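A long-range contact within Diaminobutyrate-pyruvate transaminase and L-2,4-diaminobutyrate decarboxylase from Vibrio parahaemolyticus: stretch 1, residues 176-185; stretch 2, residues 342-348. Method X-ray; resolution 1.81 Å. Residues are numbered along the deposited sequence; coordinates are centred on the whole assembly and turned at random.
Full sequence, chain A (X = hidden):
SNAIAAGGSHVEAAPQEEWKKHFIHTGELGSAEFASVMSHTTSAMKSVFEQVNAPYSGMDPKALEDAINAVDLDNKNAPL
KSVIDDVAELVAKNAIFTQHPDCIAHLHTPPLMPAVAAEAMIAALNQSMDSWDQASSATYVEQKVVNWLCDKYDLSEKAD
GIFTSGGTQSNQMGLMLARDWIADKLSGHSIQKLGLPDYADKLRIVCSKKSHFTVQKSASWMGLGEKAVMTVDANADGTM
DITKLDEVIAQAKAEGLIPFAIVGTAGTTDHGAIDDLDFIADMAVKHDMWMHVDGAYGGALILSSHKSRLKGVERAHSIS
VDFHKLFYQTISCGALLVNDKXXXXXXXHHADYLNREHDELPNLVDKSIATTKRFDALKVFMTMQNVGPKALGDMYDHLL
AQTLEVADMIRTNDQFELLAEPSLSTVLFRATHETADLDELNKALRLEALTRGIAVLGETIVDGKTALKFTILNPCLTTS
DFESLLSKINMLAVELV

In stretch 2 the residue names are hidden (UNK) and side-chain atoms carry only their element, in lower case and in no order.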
# COMPACT_ATOMS: atom_id res chain seq x y z
N MSE A 176 -0.47 16.52 -6.28
CA MSE A 176 0.89 16.64 -6.82
C MSE A 176 0.87 16.81 -8.35
O MSE A 176 1.62 17.60 -8.89
CB MSE A 176 1.75 15.41 -6.53
CG MSE A 176 3.22 15.70 -6.79
SE MSE A 176 4.20 14.08 -6.44
CE MSE A 176 3.62 14.00 -4.62
N LEU A 177 0.01 16.06 -9.04
CA LEU A 177 -0.11 16.28 -10.52
C LEU A 177 -0.51 17.73 -10.78
O LEU A 177 0.05 18.38 -11.65
CB LEU A 177 -1.08 15.32 -11.21
CG LEU A 177 -0.57 13.87 -11.21
CD1 LEU A 177 -1.71 12.97 -11.72
CD2 LEU A 177 0.70 13.72 -12.04
N ALA A 178 -1.44 18.23 -9.98
CA ALA A 178 -1.90 19.63 -10.14
C ALA A 178 -0.76 20.62 -9.93
O ALA A 178 -0.65 21.58 -10.66
CB ALA A 178 -3.05 19.93 -9.19
N ARG A 179 0.05 20.35 -8.92
CA ARG A 179 1.20 21.18 -8.56
C ARG A 179 2.16 21.27 -9.77
O ARG A 179 2.49 22.36 -10.20
CB ARG A 179 1.90 20.61 -7.30
CG ARG A 179 3.19 21.38 -6.95
CD ARG A 179 4.12 20.48 -6.06
NE ARG A 179 4.73 19.37 -6.81
CZ ARG A 179 5.58 18.47 -6.30
NH1 ARG A 179 5.97 18.55 -5.01
NH2 ARG A 179 6.10 17.51 -7.08
N ASP A 180 2.52 20.14 -10.36
CA ASP A 180 3.46 20.12 -11.49
C ASP A 180 2.76 20.73 -12.73
O ASP A 180 3.40 21.41 -13.57
CB ASP A 180 3.90 18.69 -11.77
CG ASP A 180 4.87 18.15 -10.73
OD1 ASP A 180 4.93 18.64 -9.56
OD2 ASP A 180 5.55 17.19 -11.06
N TRP A 181 1.46 20.49 -12.86
CA TRP A 181 0.68 20.96 -14.03
C TRP A 181 0.73 22.51 -14.07
O TRP A 181 0.96 23.11 -15.14
CB TRP A 181 -0.75 20.40 -13.94
CG TRP A 181 -1.79 20.96 -14.87
CD1 TRP A 181 -2.10 20.55 -16.12
CD2 TRP A 181 -2.68 22.02 -14.55
NE1 TRP A 181 -3.13 21.30 -16.63
CE2 TRP A 181 -3.51 22.21 -15.68
CE3 TRP A 181 -2.86 22.82 -13.41
CZ2 TRP A 181 -4.54 23.18 -15.69
CZ3 TRP A 181 -3.86 23.79 -13.44
CH2 TRP A 181 -4.67 23.97 -14.59
N ILE A 182 0.54 23.14 -12.92
CA ILE A 182 0.41 24.59 -12.92
C ILE A 182 1.78 25.23 -13.19
O ILE A 182 1.82 26.22 -13.91
CB ILE A 182 -0.17 25.17 -11.62
CG1 ILE A 182 -0.60 26.66 -11.83
CG2 ILE A 182 0.80 25.08 -10.45
CD1 ILE A 182 -1.66 26.88 -12.91
N ALA A 183 2.87 24.68 -12.59
CA ALA A 183 4.22 25.21 -12.91
C ALA A 183 4.55 25.03 -14.38
O ALA A 183 5.21 25.90 -15.01
CB ALA A 183 5.34 24.58 -12.03
N ASP A 184 4.11 23.92 -14.96
CA ASP A 184 4.35 23.70 -16.41
C ASP A 184 3.55 24.73 -17.22
O ASP A 184 4.04 25.31 -18.19
CB ASP A 184 3.93 22.29 -16.81
CG ASP A 184 4.13 22.04 -18.30
OD1 ASP A 184 5.26 22.23 -18.75
OD2 ASP A 184 3.16 21.74 -19.01
N LYS A 185 2.31 24.94 -16.82
CA LYS A 185 1.45 25.90 -17.55
C LYS A 185 1.96 27.35 -17.41
O LYS A 185 2.10 28.04 -18.43
CB LYS A 185 -0.01 25.75 -17.08
CG LYS A 185 -1.00 26.74 -17.67
CD LYS A 185 -2.21 26.86 -16.71
CE LYS A 185 -3.35 25.96 -17.12
NZ LYS A 185 -3.69 26.00 -18.58
N UNK A 342 -2.14 12.41 -20.49
CA UNK A 342 -0.91 13.17 -20.74
C UNK A 342 -0.39 13.80 -19.43
O UNK A 342 0.82 14.03 -19.28
c UNK A 342 -1.08 14.18 -21.88
o UNK A 342 -1.63 15.36 -21.38
N UNK A 343 -1.30 14.05 -18.48
CA UNK A 343 -0.91 14.57 -17.20
C UNK A 343 -0.02 13.62 -16.35
O UNK A 343 0.70 14.08 -15.48
o UNK A 343 -4.00 16.52 -16.99
c UNK A 343 -2.13 15.07 -16.39
n UNK A 343 -1.93 17.25 -17.40
c UNK A 343 -2.76 16.35 -16.97
N UNK A 344 -0.09 12.32 -16.62
CA UNK A 344 0.80 11.34 -15.99
C UNK A 344 2.29 11.55 -16.37
O UNK A 344 3.16 11.01 -15.70
c UNK A 344 -2.98 8.47 -13.95
c UNK A 344 -0.92 9.72 -14.14
c UNK A 344 0.36 9.87 -16.30
c UNK A 344 -0.82 9.40 -15.49
c UNK A 344 -1.98 9.27 -13.37
c UNK A 344 -1.81 8.59 -16.06
c UNK A 344 -2.88 8.14 -15.29
N UNK A 345 2.55 12.32 -17.43
CA UNK A 345 3.91 12.62 -17.92
C UNK A 345 4.76 13.24 -16.82
O UNK A 345 5.97 13.06 -16.83
c UNK A 345 3.90 13.53 -19.16
n UNK A 345 2.84 18.25 -20.67
c UNK A 345 3.69 15.02 -18.84
c UNK A 345 3.31 15.86 -20.02
c UNK A 345 2.83 17.24 -19.56
N UNK A 346 4.13 13.97 -15.90
CA UNK A 346 4.82 14.57 -14.74
C UNK A 346 5.44 13.56 -13.77
O UNK A 346 6.41 13.88 -13.09
c UNK A 346 4.32 17.53 -15.56
c UNK A 346 2.51 18.81 -16.52
c UNK A 346 3.90 15.57 -14.01
c UNK A 346 2.05 16.93 -15.04
c UNK A 346 3.41 16.71 -14.89
c UNK A 346 3.88 18.59 -16.37
c UNK A 346 1.59 17.98 -15.84
N UNK A 347 4.89 12.34 -13.76
CA UNK A 347 5.31 11.26 -12.85
C UNK A 347 6.46 10.44 -13.37
O UNK A 347 6.97 9.57 -12.66
c UNK A 347 3.22 10.58 -10.31
c UNK A 347 1.80 9.76 -12.19
c UNK A 347 2.95 10.67 -11.81
c UNK A 347 4.15 10.28 -12.64
N UNK A 348 6.87 10.71 -14.60
CA UNK A 348 7.61 9.75 -15.39
C UNK A 348 9.07 10.18 -15.56
O UNK A 348 9.36 11.22 -16.20
c UNK A 348 8.19 7.95 -18.10
c UNK A 348 6.86 9.58 -16.71
c UNK A 348 7.42 9.28 -18.08
c UNK A 348 6.22 9.27 -19.05
O HOH W 1 4.92 20.41 -21.11

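Position 342 carries two side-chain atoms, one carbon and then one oxygen, with no branch, and they are out of reach of the helix. An unbranched hydroxymethyl group identifies Ser 342, which takes no part in the contact.

Position 343 has two carbons, the second bearing one oxygen and one nitrogen. CA-to-CB points toward the helix, and the nitrogen comes 3.5 Å from CD1 of Trp 181, oblique to the indole ring. This planar fork is a carboxamide, one carbon from the backbone, so the residue is Asn 343. O of Asn 343 lies 3.5 Å from CD2 of Leu 177.

At position 344 one carbon leads to a ring of six carbons with no further atom. CA-to-CB points away from the helix, but the ring end comes nearer, and one ring carbon approaches CD1 of Leu 177 at 4.1 Å. The bare ring excludes a hydroxyl and gives Phe 344; the approaching atom is CE1.

Position 345 is an unbranched chain of four carbons ending in nitrogen, and that nitrogen lies 3.9 Å from OD2 of Asp 184. This is Lys 345. With chi1 in p and chi2 to chi4 all t, the chain is extended beyond its first bend. The pair is a long salt bridge, supplemented by water 1, which accepts a hydrogen bond from NZ of Lys 345 at 3.0 Å and donates one to OD1 of Asp 184, also at 3.0 Å.

Position 346 again shows one carbon and a bare six-carbon ring. Here CA-to-CB points toward the helix, and CB of Asp 180 sits over one ring face, 4.2 Å from the centroid of the position 346 ring and 27° off its normal, a CH-pi arrangement. The residue is Phe 346. Its CE2 lies 3.6 Å from CA of Trp 181, and its CE1 lies 3.7 Å from CB of Asp 184.

Position 347 has four carbons forked at the second, and the forking carbon is 3.8 Å from CD2 of Leu 177. The pattern is that of Leu 347.

Position 348 has the same four-carbon fork, but out of reach of the helix; it is Leu 348.

The contact, burying 431 Å² over both sides, is mainly apolar packing. Phe 346 and Leu 177 are its most heavily covered residues: the phenyl ring lies against successive helical turns, while Leu 177 meets Phe 344, Phe 346 and Leu 347. No direct hydrogen bond crosses between the stretches, so polar linkage rests on the long Asp 184–Lys 345 salt bridge and its water.

Stretch 2 342-348: SNFKFLL
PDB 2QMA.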